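Local coordinates for monoamine oxidase regulatory protein, putative (Archaeoglobus fulgidus, PDB 1Q6W), which is of undetermined function but has a MaoC-like hot dog fold, and probably acts on acyl thioesters as related enoyl-CoA hydratases do, at residues I36-H50 with F61-S73. Sequence-based numbering, arbitrary orientation.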
loop_
_atom_site.group_PDB
_atom_site.type_symbol
_atom_site.label_atom_id
_atom_site.label_comp_id
_atom_site.label_asym_id
_atom_site.label_seq_id
_atom_site.Cartn_x
_atom_site.Cartn_y
_atom_site.Cartn_z
ATOM N N ILE A 36 8.462 -10.956 4.801
ATOM C CA ILE A 36 9.306 -9.966 4.133
ATOM C C ILE A 36 9.708 -10.450 2.747
ATOM O O ILE A 36 9.549 -9.728 1.758
ATOM C CB ILE A 36 10.631 -9.685 4.907
ATOM C CG1 ILE A 36 10.365 -9.356 6.371
ATOM C CG2 ILE A 36 11.361 -8.540 4.265
ATOM C CD1 ILE A 36 9.627 -8.123 6.579
ATOM N N TRP A 37 10.247 -11.667 2.682
ATOM C CA TRP A 37 10.670 -12.218 1.404
ATOM C C TRP A 37 9.530 -12.388 0.392
ATOM O O TRP A 37 9.689 -12.119 -0.797
ATOM C CB TRP A 37 11.412 -13.538 1.617
ATOM C CG TRP A 37 12.899 -13.315 1.577
ATOM C CD1 TRP A 37 13.749 -13.640 0.553
ATOM C CD2 TRP A 37 13.680 -12.566 2.518
ATOM N NE1 TRP A 37 14.999 -13.129 0.797
ATOM C CE2 TRP A 37 14.984 -12.462 1.990
ATOM C CE3 TRP A 37 13.400 -11.969 3.756
ATOM C CZ2 TRP A 37 16.010 -11.779 2.650
ATOM C CZ3 TRP A 37 14.417 -11.292 4.412
ATOM C CH2 TRP A 37 15.713 -11.199 3.855
ATOM N N THR A 38 8.372 -12.816 0.857
ATOM C CA THR A 38 7.259 -12.968 -0.047
ATOM C C THR A 38 6.923 -11.620 -0.680
ATOM O O THR A 38 6.696 -11.518 -1.898
ATOM C CB THR A 38 6.026 -13.514 0.692
ATOM O OG1 THR A 38 6.306 -14.848 1.145
ATOM C CG2 THR A 38 4.818 -13.523 -0.215
ATOM N N PHE A 39 6.881 -10.581 0.147
ATOM C CA PHE A 39 6.547 -9.267 -0.372
ATOM C C PHE A 39 7.613 -8.828 -1.369
ATOM O O PHE A 39 7.296 -8.278 -2.421
ATOM C CB PHE A 39 6.432 -8.254 0.753
ATOM C CG PHE A 39 5.793 -6.975 0.330
ATOM C CD1 PHE A 39 4.418 -6.903 0.146
ATOM C CD2 PHE A 39 6.566 -5.842 0.074
ATOM C CE1 PHE A 39 3.828 -5.725 -0.289
ATOM C CE2 PHE A 39 5.980 -4.662 -0.358
ATOM C CZ PHE A 39 4.617 -4.605 -0.541
ATOM N N ALA A 40 8.875 -9.091 -1.046
ATOM C CA ALA A 40 9.968 -8.728 -1.938
ATOM C C ALA A 40 9.845 -9.493 -3.256
ATOM O O ALA A 40 10.047 -8.921 -4.315
ATOM C CB ALA A 40 11.297 -9.007 -1.285
ATOM N N TYR A 41 9.510 -10.779 -3.201
ATOM C CA TYR A 41 9.340 -11.558 -4.424
ATOM C C TYR A 41 8.227 -10.964 -5.287
ATOM O O TYR A 41 8.410 -10.690 -6.467
ATOM C CB TYR A 41 8.923 -12.999 -4.131
ATOM C CG TYR A 41 9.924 -13.892 -3.442
ATOM C CD1 TYR A 41 11.298 -13.627 -3.483
ATOM C CD2 TYR A 41 9.491 -15.046 -2.786
ATOM C CE1 TYR A 41 12.207 -14.488 -2.885
ATOM C CE2 TYR A 41 10.385 -15.915 -2.197
ATOM C CZ TYR A 41 11.739 -15.639 -2.242
ATOM O OH TYR A 41 12.600 -16.532 -1.625
ATOM N N LEU A 42 7.061 -10.803 -4.682
ATOM C CA LEU A 42 5.885 -10.278 -5.360
ATOM C C LEU A 42 6.100 -8.938 -6.045
ATOM O O LEU A 42 5.604 -8.720 -7.150
ATOM C CB LEU A 42 4.746 -10.139 -4.358
ATOM C CG LEU A 42 3.422 -9.602 -4.876
ATOM C CD1 LEU A 42 2.878 -10.545 -5.939
ATOM C CD2 LEU A 42 2.446 -9.487 -3.728
ATOM N N THR A 43 6.833 -8.042 -5.389
ATOM C CA THR A 43 7.080 -6.718 -5.932
ATOM C C THR A 43 8.421 -6.616 -6.665
ATOM O O THR A 43 8.783 -5.533 -7.171
ATOM C CB THR A 43 7.046 -5.651 -4.811
ATOM O OG1 THR A 43 8.169 -5.828 -3.933
ATOM C CG2 THR A 43 5.760 -5.753 -4.013
ATOM N N ALA A 44 9.144 -7.739 -6.730
ATOM C CA ALA A 44 10.453 -7.788 -7.388
ATOM C C ALA A 44 11.304 -6.607 -6.915
ATOM O O ALA A 44 12.106 -6.064 -7.678
ATOM C CB ALA A 44 10.291 -7.728 -8.891
ATOM N N ASP A 45 11.114 -6.229 -5.649
ATOM C CA ASP A 45 11.814 -5.122 -5.027
ATOM C C ASP A 45 12.653 -5.576 -3.831
ATOM O O ASP A 45 12.142 -5.764 -2.735
ATOM C CB ASP A 45 10.797 -4.082 -4.577
ATOM C CG ASP A 45 11.426 -2.934 -3.819
ATOM O OD1 ASP A 45 10.669 -2.085 -3.286
ATOM O OD2 ASP A 45 12.670 -2.875 -3.752
ATOM N N PHE A 46 13.956 -5.725 -4.042
ATOM C CA PHE A 46 14.844 -6.162 -2.983
ATOM C C PHE A 46 15.675 -5.026 -2.391
ATOM O O PHE A 46 16.907 -5.036 -2.474
ATOM C CB PHE A 46 15.774 -7.266 -3.500
ATOM C CG PHE A 46 15.161 -8.626 -3.487
ATOM C CD1 PHE A 46 14.196 -8.983 -4.425
ATOM C CD2 PHE A 46 15.510 -9.550 -2.498
ATOM C CE1 PHE A 46 13.581 -10.255 -4.368
ATOM C CE2 PHE A 46 14.902 -10.809 -2.434
ATOM C CZ PHE A 46 13.942 -11.161 -3.363
ATOM N N PHE A 47 14.999 -4.050 -1.792
ATOM C CA PHE A 47 15.688 -2.932 -1.159
ATOM C C PHE A 47 16.513 -3.534 -0.013
ATOM O O PHE A 47 15.970 -4.171 0.892
ATOM C CB PHE A 47 14.678 -1.931 -0.614
ATOM C CG PHE A 47 15.285 -0.621 -0.230
ATOM C CD1 PHE A 47 15.684 0.278 -1.205
ATOM C CD2 PHE A 47 15.496 -0.305 1.107
ATOM C CE1 PHE A 47 16.283 1.467 -0.860
ATOM C CE2 PHE A 47 16.104 0.902 1.461
ATOM C CZ PHE A 47 16.497 1.784 0.476
ATOM N N PRO A 48 17.836 -3.319 -0.036
ATOM C CA PRO A 48 18.770 -3.841 0.965
ATOM C C PRO A 48 18.430 -3.681 2.442
ATOM O O PRO A 48 18.871 -4.489 3.249
ATOM C CB PRO A 48 20.094 -3.193 0.570
ATOM C CG PRO A 48 19.657 -1.897 -0.067
ATOM C CD PRO A 48 18.488 -2.314 -0.898
ATOM N N LEU A 49 17.658 -2.660 2.812
ATOM C CA LEU A 49 17.296 -2.477 4.223
ATOM C C LEU A 49 16.412 -3.649 4.677
ATOM O O LEU A 49 16.355 -3.994 5.863
ATOM C CB LEU A 49 16.526 -1.165 4.417
ATOM C CG LEU A 49 16.603 -0.469 5.789
ATOM C CD1 LEU A 49 15.402 0.444 5.934
ATOM C CD2 LEU A 49 16.634 -1.460 6.942
ATOM N N HIS A 50 15.723 -4.260 3.718
ATOM C CA HIS A 50 14.829 -5.361 4.018
ATOM C C HIS A 50 15.434 -6.729 3.727
ATOM O O HIS A 50 15.133 -7.699 4.417
ATOM C CB HIS A 50 13.538 -5.237 3.205
ATOM C CG HIS A 50 12.904 -3.888 3.260
ATOM N ND1 HIS A 50 12.496 -3.305 4.437
ATOM C CD2 HIS A 50 12.608 -3.006 2.280
ATOM C CE1 HIS A 50 11.977 -2.117 4.179
ATOM N NE2 HIS A 50 12.034 -1.914 2.875
ATOM N N PHE A 61 18.840 1.485 11.792
ATOM C CA PHE A 61 18.028 0.440 12.406
ATOM C C PHE A 61 18.863 -0.738 12.910
ATOM O O PHE A 61 18.430 -1.485 13.799
ATOM C CB PHE A 61 16.972 -0.059 11.418
ATOM C CG PHE A 61 16.076 1.012 10.882
ATOM C CD1 PHE A 61 16.276 1.530 9.612
ATOM C CD2 PHE A 61 15.012 1.486 11.643
ATOM C CE1 PHE A 61 15.425 2.516 9.088
ATOM C CE2 PHE A 61 14.153 2.472 11.137
ATOM C CZ PHE A 61 14.366 2.991 9.837
ATOM N N GLY A 62 20.051 -0.912 12.334
ATOM C CA GLY A 62 20.925 -1.992 12.764
ATOM C C GLY A 62 20.535 -3.377 12.300
ATOM O O GLY A 62 21.395 -4.158 11.916
ATOM N N LYS A 63 19.242 -3.691 12.365
ATOM C CA LYS A 63 18.721 -4.986 11.925
ATOM C C LYS A 63 17.849 -4.709 10.706
ATOM O O LYS A 63 17.553 -3.560 10.385
ATOM C CB LYS A 63 17.838 -5.630 13.007
ATOM C CG LYS A 63 18.501 -5.921 14.323
ATOM C CD LYS A 63 19.415 -7.154 14.232
ATOM C CE LYS A 63 20.014 -7.517 15.608
ATOM N NZ LYS A 63 20.882 -8.723 15.557
ATOM N N PRO A 64 17.444 -5.762 9.996
ATOM C CA PRO A 64 16.593 -5.513 8.830
ATOM C C PRO A 64 15.178 -5.305 9.330
ATOM O O PRO A 64 14.848 -5.782 10.409
ATOM C CB PRO A 64 16.764 -6.781 7.995
ATOM C CG PRO A 64 17.134 -7.815 8.992
ATOM C CD PRO A 64 18.043 -7.105 9.950
ATOM N N ILE A 65 14.358 -4.580 8.567
ATOM C CA ILE A 65 12.975 -4.305 8.960
ATOM C C ILE A 65 11.957 -4.595 7.846
ATOM O O ILE A 65 12.298 -4.677 6.661
ATOM C CB ILE A 65 12.793 -2.825 9.394
ATOM C CG1 ILE A 65 13.052 -1.877 8.214
ATOM C CG2 ILE A 65 13.735 -2.492 10.515
ATOM C CD1 ILE A 65 12.730 -0.392 8.528
ATOM N N ALA A 66 10.693 -4.729 8.235
ATOM C CA ALA A 66 9.645 -5.008 7.270
ATOM C C ALA A 66 9.381 -3.819 6.369
ATOM O O ALA A 66 9.645 -2.692 6.745
ATOM C CB ALA A 66 8.366 -5.399 7.994
ATOM N N GLN A 67 8.860 -4.074 5.176
ATOM C CA GLN A 67 8.555 -3.001 4.259
ATOM C C GLN A 67 7.303 -2.303 4.760
ATOM O O GLN A 67 6.386 -2.955 5.246
ATOM C CB GLN A 67 8.315 -3.539 2.850
ATOM C CG GLN A 67 9.468 -4.341 2.292
ATOM C CD GLN A 67 9.351 -5.842 2.593
ATOM O OE1 GLN A 67 8.925 -6.236 3.693
ATOM N NE2 GLN A 67 9.749 -6.683 1.624
ATOM N N GLY A 68 7.258 -0.977 4.645
ATOM C CA GLY A 68 6.078 -0.249 5.079
ATOM C C GLY A 68 4.848 -0.685 4.312
ATOM O O GLY A 68 3.780 -0.817 4.905
HETATM N N MSE A 69 4.984 -0.893 2.997
HETATM C CA MSE A 69 3.854 -1.358 2.192
HETATM C C MSE A 69 3.368 -2.727 2.671
HETATM O O MSE A 69 2.178 -3.032 2.561
HETATM C CB MSE A 69 4.237 -1.447 0.717
HETATM C CG MSE A 69 4.243 -0.105 0.007
HETATM SE SE MSE A 69 2.561 0.807 0.154
HETATM C CE MSE A 69 1.510 -0.263 -1.065
ATOM N N LEU A 70 4.288 -3.547 3.203
ATOM C CA LEU A 70 3.924 -4.855 3.704
ATOM C C LEU A 70 3.059 -4.708 4.955
ATOM O O LEU A 70 1.998 -5.335 5.083
ATOM C CB LEU A 70 5.168 -5.682 4.028
ATOM C CG LEU A 70 4.879 -6.997 4.769
ATOM C CD1 LEU A 70 4.017 -7.918 3.902
ATOM C CD2 LEU A 70 6.181 -7.648 5.156
ATOM N N VAL A 71 3.515 -3.876 5.880
ATOM C CA VAL A 71 2.763 -3.668 7.107
ATOM C C VAL A 71 1.372 -3.107 6.808
ATOM O O VAL A 71 0.375 -3.495 7.435
ATOM C CB VAL A 71 3.500 -2.708 8.065
ATOM C CG1 VAL A 71 2.732 -2.610 9.366
ATOM C CG2 VAL A 71 4.921 -3.220 8.335
ATOM N N LEU A 72 1.304 -2.197 5.845
ATOM C CA LEU A 72 0.036 -1.598 5.482
ATOM C C LEU A 72 -0.892 -2.664 4.897
ATOM O O LEU A 72 -2.049 -2.766 5.277
ATOM C CB LEU A 72 0.267 -0.462 4.479
ATOM C CG LEU A 72 -0.975 0.331 4.035
ATOM C CD1 LEU A 72 -1.753 0.827 5.259
ATOM C CD2 LEU A 72 -0.556 1.495 3.135
ATOM N N SER A 73 -0.367 -3.469 3.985
ATOM C CA SER A 73 -1.136 -4.534 3.355
ATOM C C SER A 73 -1.641 -5.559 4.374
ATOM O O SER A 73 -2.819 -5.932 4.360
ATOM C CB SER A 73 -0.293 -5.249 2.304
ATOM O OG SER A 73 -0.044 -4.401 1.202
#
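Phe-39 and Leu-70 meet where the axes of helices 36-43 and 68-73 approach to 10.2 Å at 106°, while the short helix 48-51, at Leu-49 and His-50, runs beside the extended chain of Pro-64 and Ile-65. There the backbones touch directly, Ile-65 N giving a weak bond to Leu-49 O. A large, flat, apolar ring suits Phe-39: Leu-70 CB lies over one face, 4.1 Å from the ring centroid, and the Thr-43 methyl CG2 over the opposite face, toward its rim. A chi1 of -167° points the ring at helix 68-84, bringing CZ to CB of Met-69, here a selenomethionine. A serine at Phe-39 would probably leave Leu-70 and Met-69 without their aromatic partner and open a gap between the helices.

Gln-67, the N-cap of helix 68-84, suits this buried junction because its aliphatic part and its amide serve different neighbours. CG sits over the His-50 ring, 3.5 Å from the centroid, and a bend at chi2 (91°) turns the amide toward helix 36-43, where NE2 donates almost straight to Ile-36 O at 3.1 Å. That oxygen also accepts from Ala-40 N. On the His-50 ring, ND1 donates to Ile-65 O at 2.6 Å, close to the ring plane, so ring rotation is fixed by an edge bond and a packed face. Asp-45 and His-50 have the Asp-x4-His spacing of the catalytic pair in related (R)-specific enoyl-CoA hydratases, consistent with a similar role. Leu-49 CD1 touches both Phe-61 CE1 and Ile-65 CD1, and Ile-65 CD1 itself lies over the Phe-61 ring.

Helix 68-84 is the long helix wrapped by the hot dog fold's antiparallel sheet, Val-71 and Leu-72 packing on strand 129-139; helices 36-43 and 48-51 pack at its N-terminal end, where Phe-39 also meets Ser-73 of the second subunit.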